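Local coordinates for mosquitocidal toxin (Bacillus sphaericus, PDB 2CB4), which probably transfers ADP-ribose from NAD to target proteins, using the catalytic domain that makes up this chain of the mosquito-killing toxin, at residues S37-Y40 and Q41-T45; T45-P48 and S49-P53; G93-P96 and R97-Q101; P140-P143 and H144-N148; G185-P189 and E190-S194. The protein carries 1 engineered substitution. One frame throughout, in Å; residues are numbered along the deposited sequence.

Interaction 1. Residues S37-Y40 and Q41-T45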
loop_
_atom_site.group_PDB
_atom_site.type_symbol
_atom_site.label_atom_id
_atom_site.label_comp_id
_atom_site.label_asym_id
_atom_site.label_seq_id
_atom_site.Cartn_x
_atom_site.Cartn_y
_atom_site.Cartn_z
ATOM N N SER A 37 -4.941 -33.674 21.927
ATOM C CA SER A 37 -5.909 -34.649 21.413
ATOM C C SER A 37 -6.446 -34.236 20.064
ATOM O O SER A 37 -6.553 -35.055 19.151
ATOM C CB SER A 37 -7.050 -34.845 22.412
ATOM O OG SER A 37 -6.643 -35.777 23.402
ATOM N N LEU A 38 -6.777 -32.958 19.928
ATOM C CA LEU A 38 -7.265 -32.486 18.663
ATOM C C LEU A 38 -6.201 -32.692 17.559
ATOM O O LEU A 38 -6.516 -33.167 16.458
ATOM C CB LEU A 38 -7.674 -31.029 18.770
ATOM C CG LEU A 38 -7.922 -30.432 17.391
ATOM C CD1 LEU A 38 -8.906 -31.318 16.592
ATOM C CD2 LEU A 38 -8.408 -28.993 17.499
ATOM N N LEU A 39 -4.936 -32.381 17.881
ATOM C CA LEU A 39 -3.831 -32.540 16.933
ATOM C C LEU A 39 -3.635 -33.998 16.568
ATOM O O LEU A 39 -3.462 -34.330 15.406
ATOM C CB LEU A 39 -2.518 -31.931 17.482
ATOM C CG LEU A 39 -1.275 -32.080 16.584
ATOM C CD1 LEU A 39 -1.440 -31.283 15.297
ATOM C CD2 LEU A 39 0.015 -31.725 17.294
ATOM N N TYR A 40 -3.674 -34.868 17.561
ATOM C CA TYR A 40 -3.508 -36.292 17.299
ATOM C C TYR A 40 -4.610 -36.818 16.360
ATOM O O TYR A 40 -4.362 -37.640 15.472
ATOM C CB TYR A 40 -3.455 -37.093 18.596
ATOM C CG TYR A 40 -3.279 -38.556 18.319
ATOM C CD1 TYR A 40 -2.009 -39.115 18.188
ATOM C CD2 TYR A 40 -4.387 -39.382 18.131
ATOM C CE1 TYR A 40 -1.840 -40.460 17.890
ATOM C CE2 TYR A 40 -4.230 -40.741 17.841
ATOM C CZ TYR A 40 -2.952 -41.271 17.713
ATOM O OH TYR A 40 -2.781 -42.609 17.408
ATOM N N GLN A 41 -5.829 -36.323 16.530
ATOM C CA GLN A 41 -6.926 -36.734 15.653
ATOM C C GLN A 41 -6.682 -36.218 14.247
ATOM O O GLN A 41 -6.789 -36.950 13.275
ATOM C CB GLN A 41 -8.269 -36.163 16.136
ATOM C CG GLN A 41 -8.665 -36.627 17.514
ATOM C CD GLN A 41 -9.243 -38.039 17.516
ATOM O OE1 GLN A 41 -8.686 -38.976 16.910
ATOM N NE2 GLN A 41 -10.363 -38.205 18.220
ATOM N N LEU A 42 -6.402 -34.925 14.163
ATOM C CA LEU A 42 -6.129 -34.241 12.905
ATOM C C LEU A 42 -5.070 -34.996 12.075
ATOM O O LEU A 42 -5.226 -35.192 10.879
ATOM C CB LEU A 42 -5.621 -32.846 13.239
ATOM C CG LEU A 42 -5.995 -31.641 12.396
ATOM C CD1 LEU A 42 -7.389 -31.775 11.864
ATOM C CD2 LEU A 42 -5.891 -30.421 13.275
ATOM N N ILE A 43 -4.003 -35.439 12.722
ATOM C CA ILE A 43 -2.947 -36.183 12.041
ATOM C C ILE A 43 -3.367 -37.635 11.731
ATOM O O ILE A 43 -3.149 -38.127 10.630
ATOM C CB ILE A 43 -1.653 -36.219 12.923
ATOM C CG1 ILE A 43 -1.054 -34.825 13.076
ATOM C CG2 ILE A 43 -0.655 -37.235 12.404
ATOM C CD1 ILE A 43 0.079 -34.755 14.103
ATOM N N SER A 44 -3.928 -38.318 12.727
ATOM C CA SER A 44 -4.355 -39.732 12.627
ATOM C C SER A 44 -5.378 -40.072 11.540
ATOM O O SER A 44 -5.347 -41.156 10.953
ATOM C CB SER A 44 -4.883 -40.207 13.975
ATOM O OG SER A 44 -3.806 -40.580 14.816
ATOM N N THR A 45 -6.284 -39.149 11.278
ATOM C CA THR A 45 -7.310 -39.372 10.278
ATOM C C THR A 45 -6.845 -39.374 8.825
ATOM O O THR A 45 -7.577 -39.816 7.943
ATOM C CB THR A 45 -8.504 -38.432 10.484
ATOM O OG1 THR A 45 -8.132 -37.083 10.120
ATOM C CG2 THR A 45 -8.952 -38.504 11.961
#
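Gln-41 meets the turn before it through its backbone N, which donates to Ser-37 O at 3.0 Å. Its CG lies close to the same acceptor, 3.1 Å from Ser-37 O. The first torsion explains this. CG stands beside the backbone N and opposite the carbonyl carbon (chi1 -61°), so the side chain starts back toward the preceding turn before it bends at chi2. Leu-42 N bonds to Leu-38 O at 2.9 Å, and the N-H points almost straight at the oxygen (170°). Leu-42 CB packs on the carbonyl oxygens of Leu-38 and Leu-39. Ile-43 repeats the pattern, with its N 3.0 Å from Leu-39 O. Its side chain adds the apolar contact of the stretch. The Ile-43 CD1 methyl sits 3.9 Å from Leu-39 CG, and the two side chains cross obliquely. Leu-39 also touches Trp-23. Ser-44 N donates to Tyr-40 O at 2.9 Å. The Ser-44 OG hydroxyl lies over one face of the Tyr-40 ring, 3.0 Å above its plane. It is offset toward the rim, where CE2 and CZ are its nearest ring atoms. The ring itself also packs against Pro-18 and Met-58. Thr-45 N bonds to Gln-41 O, and Thr-45 OG1 adds a weak bond to that oxygen. The successive i to i+4 backbone bonds are those of an alpha helix, here helix 36-44. One side of the helix, with Leu-39, Tyr-40 and Ile-43, is buried. The other, with Ser-37 and Gln-41, is exposed, although the apolar Leu-38 is on the exposed side.

Interaction 2. Residues T45-P48 and S49-P53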
loop_
_atom_site.group_PDB
_atom_site.type_symbol
_atom_site.label_atom_id
_atom_site.label_comp_id
_atom_site.label_asym_id
_atom_site.label_seq_id
_atom_site.Cartn_x
_atom_site.Cartn_y
_atom_site.Cartn_z
ATOM N N THR A 45 -6.284 -39.149 11.278
ATOM C CA THR A 45 -7.310 -39.372 10.278
ATOM C C THR A 45 -6.845 -39.374 8.825
ATOM O O THR A 45 -7.577 -39.816 7.943
ATOM C CB THR A 45 -8.504 -38.432 10.484
ATOM O OG1 THR A 45 -8.132 -37.083 10.120
ATOM C CG2 THR A 45 -8.952 -38.504 11.961
ATOM N N ARG A 46 -5.637 -38.892 8.563
ATOM C CA ARG A 46 -5.129 -38.911 7.191
ATOM C C ARG A 46 -4.137 -40.072 7.064
ATOM O O ARG A 46 -3.325 -40.127 6.121
ATOM C CB ARG A 46 -4.489 -37.570 6.792
ATOM C CG ARG A 46 -5.465 -36.401 6.639
ATOM C CD ARG A 46 -6.365 -36.574 5.424
ATOM N NE ARG A 46 -7.519 -35.670 5.448
ATOM C CZ ARG A 46 -8.499 -35.667 4.538
ATOM N NH1 ARG A 46 -8.458 -36.532 3.521
ATOM N NH2 ARG A 46 -9.507 -34.798 4.640
ATOM N N ILE A 47 -4.196 -40.995 8.025
ATOM C CA ILE A 47 -3.328 -42.169 8.008
ATOM C C ILE A 47 -4.166 -43.460 7.974
ATOM O O ILE A 47 -4.779 -43.848 8.979
ATOM C CB ILE A 47 -2.358 -42.221 9.207
ATOM C CG1 ILE A 47 -1.590 -40.896 9.345
ATOM C CG2 ILE A 47 -1.434 -43.438 9.088
ATOM C CD1 ILE A 47 -0.527 -40.911 10.421
ATOM N N PRO A 48 -4.185 -44.117 6.814
ATOM C CA PRO A 48 -4.939 -45.358 6.653
ATOM C C PRO A 48 -4.474 -46.409 7.662
ATOM O O PRO A 48 -3.275 -46.546 7.923
ATOM C CB PRO A 48 -4.577 -45.808 5.229
ATOM C CG PRO A 48 -4.074 -44.589 4.551
ATOM C CD PRO A 48 -3.387 -43.803 5.619
ATOM N N SER A 49 -5.435 -47.155 8.210
ATOM C CA SER A 49 -5.159 -48.207 9.187
ATOM C C SER A 49 -4.128 -49.210 8.716
ATOM O O SER A 49 -3.407 -49.785 9.524
ATOM C CB SER A 49 -6.438 -48.932 9.590
ATOM O OG SER A 49 -7.381 -48.006 10.104
ATOM N N PHE A 50 -4.036 -49.430 7.416
ATOM C CA PHE A 50 -3.040 -50.386 6.943
ATOM C C PHE A 50 -1.611 -49.837 6.989
ATOM O O PHE A 50 -0.650 -50.608 7.046
ATOM C CB PHE A 50 -3.388 -50.926 5.554
ATOM C CG PHE A 50 -3.691 -49.857 4.547
ATOM C CD1 PHE A 50 -4.983 -49.344 4.430
ATOM C CD2 PHE A 50 -2.679 -49.347 3.731
ATOM C CE1 PHE A 50 -5.268 -48.343 3.490
ATOM C CE2 PHE A 50 -2.954 -48.343 2.797
ATOM C CZ PHE A 50 -4.246 -47.841 2.676
ATOM N N ALA A 51 -1.473 -48.507 6.971
ATOM C CA ALA A 51 -0.151 -47.850 7.034
ATOM C C ALA A 51 0.340 -47.837 8.486
ATOM O O ALA A 51 1.511 -48.102 8.767
ATOM C CB ALA A 51 -0.249 -46.436 6.504
ATOM N N SER A 52 -0.591 -47.550 9.394
ATOM C CA SER A 52 -0.325 -47.508 10.828
ATOM C C SER A 52 -1.366 -48.357 11.601
ATOM O O SER A 52 -2.307 -47.830 12.219
ATOM C CB SER A 52 -0.341 -46.061 11.334
ATOM O OG SER A 52 0.332 -45.969 12.573
ATOM N N PRO A 53 -1.185 -49.673 11.544
ATOM C CA PRO A 53 -2.095 -50.619 12.210
ATOM C C PRO A 53 -2.347 -50.247 13.679
ATOM O O PRO A 53 -3.507 -50.173 14.134
ATOM C CB PRO A 53 -1.335 -51.944 12.120
ATOM C CG PRO A 53 -0.385 -51.770 10.952
ATOM C CD PRO A 53 0.018 -50.332 11.004
#
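A single helical turn without the regular bonding of a helix joins Pro-48 to Ala-51 and Ser-52, in the loop that follows helix 36-44. Pro-48 O is the hub of this turn and accepts two backbone N-H groups. Ala-51 N reaches it at 2.8 Å and lies well above the carbonyl plane (50° out of it). Ser-52 N bonds to Pro-48 O at 3.2 Å, from a direction nearly along the C=O axis. The two bonds are of the i to i+3 and i to i+4 kind. The Phe-50 ring folds back over the proline. Its CG sits between the backbone N and the carbonyl carbon (chi1 51°), and this turns one ring face toward Pro-48 CB. The contact is of the CH-pi type, toward the ring rim, but the modelled carbons are too close for the spacing to be trusted. The ring also meets that of His-172, with the planes at about 70°. Ser-169 OG bonds to the carbonyl oxygens of Phe-50 and Ala-51, and Ser-52 OG bonds to Ser-167 O, so the turn is tied to the end of helix 164-167 and the loop just after it. Ala-51 CB packs against Pro-48 CD at 4.2 Å. The Ile-47 CG2 methyl meets Ala-51 CB at 4.1 Å and Ser-52 CB at 3.6 Å.

Interaction 3. Residues G93-P96 and R97-Q101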
loop_
_atom_site.group_PDB
_atom_site.type_symbol
_atom_site.label_atom_id
_atom_site.label_comp_id
_atom_site.label_asym_id
_atom_site.label_seq_id
_atom_site.Cartn_x
_atom_site.Cartn_y
_atom_site.Cartn_z
ATOM N N GLY A 93 15.460 -21.747 18.201
ATOM C CA GLY A 93 15.189 -23.167 18.181
ATOM C C GLY A 93 14.867 -23.575 16.744
ATOM O O GLY A 93 15.190 -22.869 15.778
ATOM N N PHE A 94 14.208 -24.709 16.598
ATOM C CA PHE A 94 13.794 -25.163 15.275
ATOM C C PHE A 94 12.308 -24.913 15.124
ATOM O O PHE A 94 11.484 -25.640 15.677
ATOM C CB PHE A 94 14.118 -26.630 15.083
ATOM C CG PHE A 94 15.593 -26.904 15.021
ATOM C CD1 PHE A 94 16.363 -26.406 13.957
ATOM C CD2 PHE A 94 16.228 -27.632 16.034
ATOM C CE1 PHE A 94 17.740 -26.661 13.896
ATOM C CE2 PHE A 94 17.603 -27.875 15.984
ATOM C CZ PHE A 94 18.360 -27.391 14.905
ATOM N N ILE A 95 11.985 -23.848 14.399
ATOM C CA ILE A 95 10.608 -23.447 14.129
ATOM C C ILE A 95 10.239 -24.092 12.793
ATOM O O ILE A 95 11.058 -24.135 11.874
ATOM C CB ILE A 95 10.506 -21.890 14.059
ATOM C CG1 ILE A 95 10.960 -21.273 15.404
ATOM C CG2 ILE A 95 9.077 -21.432 13.694
ATOM C CD1 ILE A 95 11.057 -19.719 15.349
ATOM N N PRO A 96 9.037 -24.659 12.704
ATOM C CA PRO A 96 8.629 -25.350 11.473
ATOM C C PRO A 96 8.398 -24.402 10.290
ATOM O O PRO A 96 8.211 -23.198 10.471
ATOM C CB PRO A 96 7.297 -26.029 11.871
ATOM C CG PRO A 96 7.208 -25.935 13.319
ATOM C CD PRO A 96 8.021 -24.779 13.767
ATOM N N ARG A 97 8.385 -24.958 9.078
ATOM C CA ARG A 97 8.127 -24.152 7.890
ATOM C C ARG A 97 6.742 -23.507 7.899
ATOM O O ARG A 97 6.585 -22.417 7.373
ATOM C CB ARG A 97 8.377 -24.943 6.620
ATOM C CG ARG A 97 9.847 -25.262 6.472
ATOM C CD ARG A 97 10.069 -26.311 5.411
ATOM N NE ARG A 97 9.803 -25.771 4.094
ATOM C CZ ARG A 97 9.523 -26.510 3.027
ATOM N NH1 ARG A 97 9.479 -27.843 3.095
ATOM N NH2 ARG A 97 9.303 -25.917 1.880
ATOM N N VAL A 98 5.751 -24.162 8.514
ATOM C CA VAL A 98 4.400 -23.602 8.651
ATOM C C VAL A 98 4.238 -23.219 10.140
ATOM O O VAL A 98 4.448 -24.033 11.032
ATOM C CB VAL A 98 3.311 -24.609 8.221
ATOM C CG1 VAL A 98 1.918 -24.087 8.565
ATOM C CG2 VAL A 98 3.422 -24.909 6.737
ATOM N N THR A 99 3.917 -21.955 10.398
ATOM C CA THR A 99 3.797 -21.442 11.763
ATOM C C THR A 99 2.404 -20.901 12.157
ATOM O O THR A 99 2.168 -20.541 13.309
ATOM C CB THR A 99 4.861 -20.317 12.017
ATOM O OG1 THR A 99 4.625 -19.226 11.118
ATOM C CG2 THR A 99 6.297 -20.848 11.783
ATOM N N ASN A 100 1.487 -20.833 11.213
ATOM C CA ASN A 100 0.154 -20.297 11.508
ATOM C C ASN A 100 -0.865 -21.366 11.899
ATOM O O ASN A 100 -0.791 -22.501 11.426
ATOM C CB ASN A 100 -0.370 -19.483 10.317
ATOM C CG ASN A 100 -0.688 -20.359 9.108
ATOM O OD1 ASN A 100 0.212 -20.938 8.496
ATOM N ND2 ASN A 100 -1.975 -20.495 8.793
ATOM N N GLN A 101 -1.822 -21.006 12.753
ATOM C CA GLN A 101 -2.844 -21.976 13.141
ATOM C C GLN A 101 -3.844 -22.298 12.014
ATOM O O GLN A 101 -4.372 -21.413 11.339
ATOM C CB GLN A 101 -3.567 -21.615 14.438
ATOM C CG GLN A 101 -4.388 -22.795 15.010
ATOM C CD GLN A 101 -5.037 -22.494 16.355
ATOM O OE1 GLN A 101 -6.163 -22.013 16.409
ATOM N NE2 GLN A 101 -4.347 -22.830 17.439
#
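Pro-96 and Thr-99 meet where the Thr-99 CG2 methyl lies 3.3 Å from Pro-96 O. Pro-96 is the residue most enclosed by this local contact, followed by Arg-97 and Thr-99. The proline ring packs on the backbone beyond it. Its CB is 3.6 Å from Val-98 O, and CG is a little farther from the same oxygen. The Pro-96 side chain also touches Val-124 on strand 123-131.

Thr-99 uses its methyl and not its hydroxyl. OG1 stands between the backbone N and the carbonyl carbon (chi1 62°), which places CG2 beside the backbone N, facing back along the chain. There CG2 also meets the CG2 methyl of Ile-95 at 3.4 Å. The branches touch methyl to methyl.

Arg-97 sits at the bend itself. Its CB is 3.7 Å from Pro-96 C, but its charged end goes another way. The chain bends at chi3, and NH1 bonds to Asn-118 O. Arg-97 also touches Asn-254 and Asp-256.

The contact is held by packing. Pro-96 O lies 3.3 Å from Val-98 N, but the angle is too poor for a bond. The CA atoms of Pro-96 and Thr-99 are 6.2 Å apart. With the backbone angles of Arg-97 and Val-98, this fits a type VIII beta turn, which characteristically lacks the i to i+3 hydrogen bond. The turn lies in the connection between helices 86-92 and 111-117 of the ADP-ribosyltransferase domain.

Interaction 4. Residues P140-P143 and H144-N148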
loop_
_atom_site.group_PDB
_atom_site.type_symbol
_atom_site.label_atom_id
_atom_site.label_comp_id
_atom_site.label_asym_id
_atom_site.label_seq_id
_atom_site.Cartn_x
_atom_site.Cartn_y
_atom_site.Cartn_z
ATOM N N PRO A 140 26.165 -41.057 11.420
ATOM C CA PRO A 140 24.708 -41.002 11.412
ATOM C C PRO A 140 24.238 -40.838 9.966
ATOM O O PRO A 140 25.052 -40.741 9.040
ATOM C CB PRO A 140 24.410 -39.712 12.206
ATOM C CG PRO A 140 25.568 -38.822 11.910
ATOM C CD PRO A 140 26.767 -39.734 11.714
ATOM N N TRP A 141 22.928 -40.804 9.779
ATOM C CA TRP A 141 22.346 -40.502 8.483
ATOM C C TRP A 141 22.927 -39.073 8.221
ATOM O O TRP A 141 22.904 -38.198 9.108
ATOM C CB TRP A 141 20.815 -40.448 8.606
ATOM C CG TRP A 141 20.119 -40.078 7.320
ATOM C CD1 TRP A 141 19.567 -40.940 6.411
ATOM C CD2 TRP A 141 19.898 -38.741 6.800
ATOM N NE1 TRP A 141 19.017 -40.225 5.360
ATOM C CE2 TRP A 141 19.188 -38.880 5.583
ATOM C CE3 TRP A 141 20.169 -37.433 7.288
ATOM C CZ2 TRP A 141 18.802 -37.777 4.812
ATOM C CZ3 TRP A 141 19.782 -36.338 6.520
ATOM C CH2 TRP A 141 19.131 -36.518 5.280
ATOM N N THR A 142 23.510 -38.872 7.037
ATOM C CA THR A 142 24.170 -37.626 6.672
ATOM C C THR A 142 23.639 -37.127 5.323
ATOM O O THR A 142 23.390 -37.929 4.420
ATOM C CB THR A 142 25.681 -37.903 6.563
ATOM O OG1 THR A 142 26.159 -38.408 7.810
ATOM C CG2 THR A 142 26.485 -36.661 6.170
ATOM N N PRO A 143 23.470 -35.804 5.176
ATOM C CA PRO A 143 22.980 -35.252 3.907
ATOM C C PRO A 143 24.004 -35.449 2.788
ATOM O O PRO A 143 25.208 -35.425 3.018
ATOM C CB PRO A 143 22.796 -33.749 4.211
ATOM C CG PRO A 143 22.830 -33.599 5.658
ATOM C CD PRO A 143 23.535 -34.782 6.243
ATOM N N HIS A 144 23.532 -35.613 1.559
ATOM C CA HIS A 144 24.451 -35.776 0.425
ATOM C C HIS A 144 25.358 -34.561 0.243
ATOM O O HIS A 144 26.468 -34.681 -0.242
ATOM C CB HIS A 144 23.650 -35.993 -0.883
ATOM C CG HIS A 144 23.007 -37.333 -0.969
ATOM N ND1 HIS A 144 21.746 -37.528 -1.505
ATOM C CD2 HIS A 144 23.448 -38.557 -0.583
ATOM C CE1 HIS A 144 21.454 -38.814 -1.460
ATOM N NE2 HIS A 144 22.474 -39.460 -0.916
ATOM N N SER A 145 24.868 -33.380 0.600
ATOM C CA SER A 145 25.642 -32.145 0.415
ATOM C C SER A 145 26.535 -31.775 1.605
ATOM O O SER A 145 27.128 -30.696 1.612
ATOM C CB SER A 145 24.656 -30.998 0.246
ATOM O OG SER A 145 24.046 -30.733 1.504
ATOM N N ALA A 146 26.616 -32.646 2.608
ATOM C CA ALA A 146 27.364 -32.370 3.827
ATOM C C ALA A 146 28.824 -31.915 3.694
ATOM O O ALA A 146 29.337 -31.177 4.555
ATOM C CB ALA A 146 27.214 -33.541 4.841
ATOM N N ASN A 147 29.498 -32.369 2.646
ATOM C CA ASN A 147 30.914 -32.029 2.427
ATOM C C ASN A 147 31.073 -30.680 1.715
ATOM O O ASN A 147 32.177 -30.223 1.484
ATOM C CB ASN A 147 31.577 -33.119 1.553
ATOM C CG ASN A 147 32.125 -34.299 2.373
ATOM O OD1 ASN A 147 32.478 -35.328 1.806
ATOM N ND2 ASN A 147 32.243 -34.135 3.688
ATOM N N ASN A 148 29.954 -30.079 1.335
ATOM C CA ASN A 148 29.946 -28.811 0.611
ATOM C C ASN A 148 29.624 -27.640 1.500
ATOM O O ASN A 148 28.582 -27.608 2.191
ATOM C CB ASN A 148 28.912 -28.862 -0.550
ATOM C CG ASN A 148 29.098 -30.108 -1.441
ATOM O OD1 ASN A 148 28.285 -31.042 -1.424
ATOM N ND2 ASN A 148 30.232 -30.174 -2.123
#
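Thr-142, Pro-143 and Ala-146 meet round a type I beta turn that runs from Pro-143 to Ala-146. The backbone bond comes first. Ala-146 N donates to Pro-143 O at 3.1 Å, with an N-H angle of 162°. The donor stands high above the carbonyl plane (64° out of it). A second type I turn, Ser-145 to Asn-148, overlaps the first, with Asn-148 N bonded to Ser-145 O at 2.9 Å. The side-chain hydrogen bond lies before the turn, where Thr-142 OG1 donates to Pro-140 O at 2.9 Å.

The apolar contacts gather on the Ala-146 CB methyl. Thr-142 CG2 touches it at 3.5 Å, and Pro-143 CD lies 4.1 Å from it. As a separate close approach, the methyl lies against a carbonyl oxygen, 3.3 Å from Pro-143 O. One torsion serves both ends of Thr-142. With OG1 beside the backbone N (chi1 -58°), the hydroxyl turns back to Pro-140, and CG2 is carried forward to Ala-146.

The polar side chains of the turn bond to partners beyond the two segments. His-144 NE2 bonds to Glu-265 OE1, and His-144 ND1 bonds to Asn-211 OD1 of the second subunit, so both ring nitrogens are used. Ser-145 OG bonds to Arg-83 NH2 and Asp-258 OD1.

Residues 142-143 form a short strand, paired antiparallel with strand 264-265. Thr-142 and Pro-143 pack on Trp-81 of strand 78-82, and Pro-143 also packs on Ile-151 of strand 150-156. The turn leads from the small sheet into strand 150-156 of the main one.

Interaction 5. Residues G185-P189 and E190-S194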
loop_
_atom_site.group_PDB
_atom_site.type_symbol
_atom_site.label_atom_id
_atom_site.label_comp_id
_atom_site.label_asym_id
_atom_site.label_seq_id
_atom_site.Cartn_x
_atom_site.Cartn_y
_atom_site.Cartn_z
ATOM N N GLY A 185 5.301 -29.044 15.676
ATOM C CA GLY A 185 5.469 -27.766 16.364
ATOM C C GLY A 185 6.943 -27.365 16.570
ATOM O O GLY A 185 7.228 -26.287 17.091
ATOM N N GLY A 186 7.877 -28.232 16.188
ATOM C CA GLY A 186 9.290 -27.917 16.325
ATOM C C GLY A 186 9.879 -28.174 17.708
ATOM O O GLY A 186 9.282 -28.862 18.541
ATOM N N ILE A 187 11.065 -27.609 17.924
ATOM C CA ILE A 187 11.853 -27.779 19.129
ATOM C C ILE A 187 12.409 -26.437 19.642
ATOM O O ILE A 187 13.090 -25.725 18.917
ATOM C CB ILE A 187 13.058 -28.697 18.769
ATOM C CG1 ILE A 187 12.560 -29.964 18.060
ATOM C CG2 ILE A 187 13.968 -28.986 19.979
ATOM C CD1 ILE A 187 13.648 -30.756 17.346
ATOM N N ARG A 188 12.142 -26.114 20.905
ATOM C CA ARG A 188 12.650 -24.883 21.506
ATOM C C ARG A 188 14.167 -24.966 21.733
ATOM O O ARG A 188 14.711 -26.054 21.885
ATOM C CB ARG A 188 11.888 -24.617 22.789
ATOM C CG ARG A 188 10.411 -24.316 22.489
ATOM C CD ARG A 188 9.692 -23.752 23.713
ATOM N NE ARG A 188 9.874 -24.583 24.910
ATOM C CZ ARG A 188 9.116 -25.630 25.233
ATOM N NH1 ARG A 188 8.132 -26.008 24.438
ATOM N NH2 ARG A 188 9.346 -26.313 26.344
ATOM N N PRO A 189 14.859 -23.819 21.747
ATOM C CA PRO A 189 16.329 -23.826 21.875
ATOM C C PRO A 189 16.918 -24.443 23.135
ATOM O O PRO A 189 18.082 -24.890 23.143
ATOM C CB PRO A 189 16.701 -22.332 21.746
ATOM C CG PRO A 189 15.454 -21.586 22.106
ATOM C CD PRO A 189 14.320 -22.437 21.637
ATOM N N GLU A 190 16.154 -24.449 24.219
ATOM C CA GLU A 190 16.667 -25.024 25.480
ATOM C C GLU A 190 16.886 -26.544 25.409
ATOM O O GLU A 190 17.507 -27.120 26.278
ATOM C CB GLU A 190 15.818 -24.600 26.696
ATOM C CG GLU A 190 14.375 -25.129 26.702
ATOM C CD GLU A 190 13.392 -24.175 26.089
ATOM O OE1 GLU A 190 13.815 -23.328 25.273
ATOM O OE2 GLU A 190 12.183 -24.289 26.415
ATOM N N PHE A 191 16.403 -27.176 24.345
ATOM C CA PHE A 191 16.579 -28.619 24.119
ATOM C C PHE A 191 17.744 -28.925 23.159
ATOM O O PHE A 191 17.975 -30.086 22.797
ATOM C CB PHE A 191 15.278 -29.206 23.574
ATOM C CG PHE A 191 14.127 -29.023 24.521
ATOM C CD1 PHE A 191 14.243 -29.479 25.852
ATOM C CD2 PHE A 191 12.976 -28.348 24.136
ATOM C CE1 PHE A 191 13.207 -29.276 26.759
ATOM C CE2 PHE A 191 11.949 -28.142 25.039
ATOM C CZ PHE A 191 12.071 -28.592 26.369
ATOM N N ILE A 192 18.455 -27.878 22.739
ATOM C CA ILE A 192 19.578 -28.009 21.816
ATOM C C ILE A 192 20.828 -27.757 22.624
ATOM O O ILE A 192 21.073 -26.645 23.103
ATOM C CB ILE A 192 19.449 -27.045 20.589
ATOM C CG1 ILE A 192 17.993 -27.033 20.078
ATOM C CG2 ILE A 192 20.437 -27.436 19.493
ATOM C CD1 ILE A 192 17.731 -26.055 18.924
ATOM N N ARG A 193 21.589 -28.825 22.830
ATOM C CA ARG A 193 22.769 -28.746 23.662
ATOM C C ARG A 193 24.015 -28.166 23.023
ATOM O O ARG A 193 24.782 -27.455 23.660
ATOM C CB ARG A 193 23.104 -30.129 24.266
ATOM C CG ARG A 193 24.257 -30.000 25.300
ATOM C CD ARG A 193 24.339 -31.186 26.213
ATOM N NE ARG A 193 24.946 -32.315 25.528
ATOM C CZ ARG A 193 25.173 -33.496 26.082
ATOM N NH1 ARG A 193 24.859 -33.701 27.340
ATOM N NH2 ARG A 193 25.722 -34.474 25.375
ATOM N N SER A 194 24.253 -28.525 21.770
ATOM C CA SER A 194 25.451 -28.062 21.101
ATOM C C SER A 194 25.302 -28.224 19.603
ATOM O O SER A 194 24.297 -28.726 19.105
ATOM C CB SER A 194 26.639 -28.933 21.577
ATOM O OG SER A 194 26.495 -30.307 21.158
HETATM O O HOH W 1 11.120 -25.479 28.426
#
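Arg-188 and Glu-190 form a salt bridge, with Arg-188 NE donating to Glu-190 OE2 at 2.8 Å. The bond is fairly straight (165°). The carboxylate oxygen lies in the guanidinium plane, but NE meets it from above the carboxylate plane, and the two planes are 48° apart. Both side chains are bent. Glu-190 CG sits between the backbone N and the carbonyl carbon (chi1 66°), and the chain bends again at chi2, which brings the carboxylate back over Arg-188 CB. Arg-188 bends at chi3, near its end. Water 1 closes the pair into a ring. It accepts from Arg-188 NH2 at 2.9 Å and donates to Glu-190 OE2 at 2.6 Å.

Phe-191 adds a steeply tilted ring. It runs alongside Arg-188 in the same direction, and its edge atom CE2 lies 3.4 Å above one guanidinium face. The ring keeps its own face for Glu-190 CG, which lies over its centre. Ile-187 CG2 packs on Phe-191 CB at 3.8 Å.

The backbone makes a short 3-10 turn. Phe-191 N bonds to Arg-188 O at 3.2 Å, and Ile-192 N to Pro-189 O at 3.0 Å. The turn leads into strand 192-199.

Arg-188 NH1 has its own partners in Gln-25 O and Ala-27 O. The three guanidinium nitrogens are therefore all engaged. In this buried place, the carboxylate probably balances the positive charge, while the two carbonyls and the water take up further N-H groups and help fix the rotation of the guanidinium.

Interactions 4 and 5 are the buried contacts, interactions 1 and 2 are partly buried, and interaction 3 lies at the surface. Interactions 1 and 2 run on from each other through Thr-45, from helix 36-44 into its following loop. Interactions 3 and 5 hold neighbouring loops of the domain and touch directly. Phe-94 N is 2.8 Å from Ile-187 O, a probable hydrogen bond, and Phe-94 packs on Ile-192. Interaction 4 stands apart, about 21 Å from interaction 5 between centres. The chemistry varies too. Interaction 5 alone has a salt bridge within its segments, interactions 1, 2 and 4 combine backbone bonds with packing, and interaction 3 relies on packing.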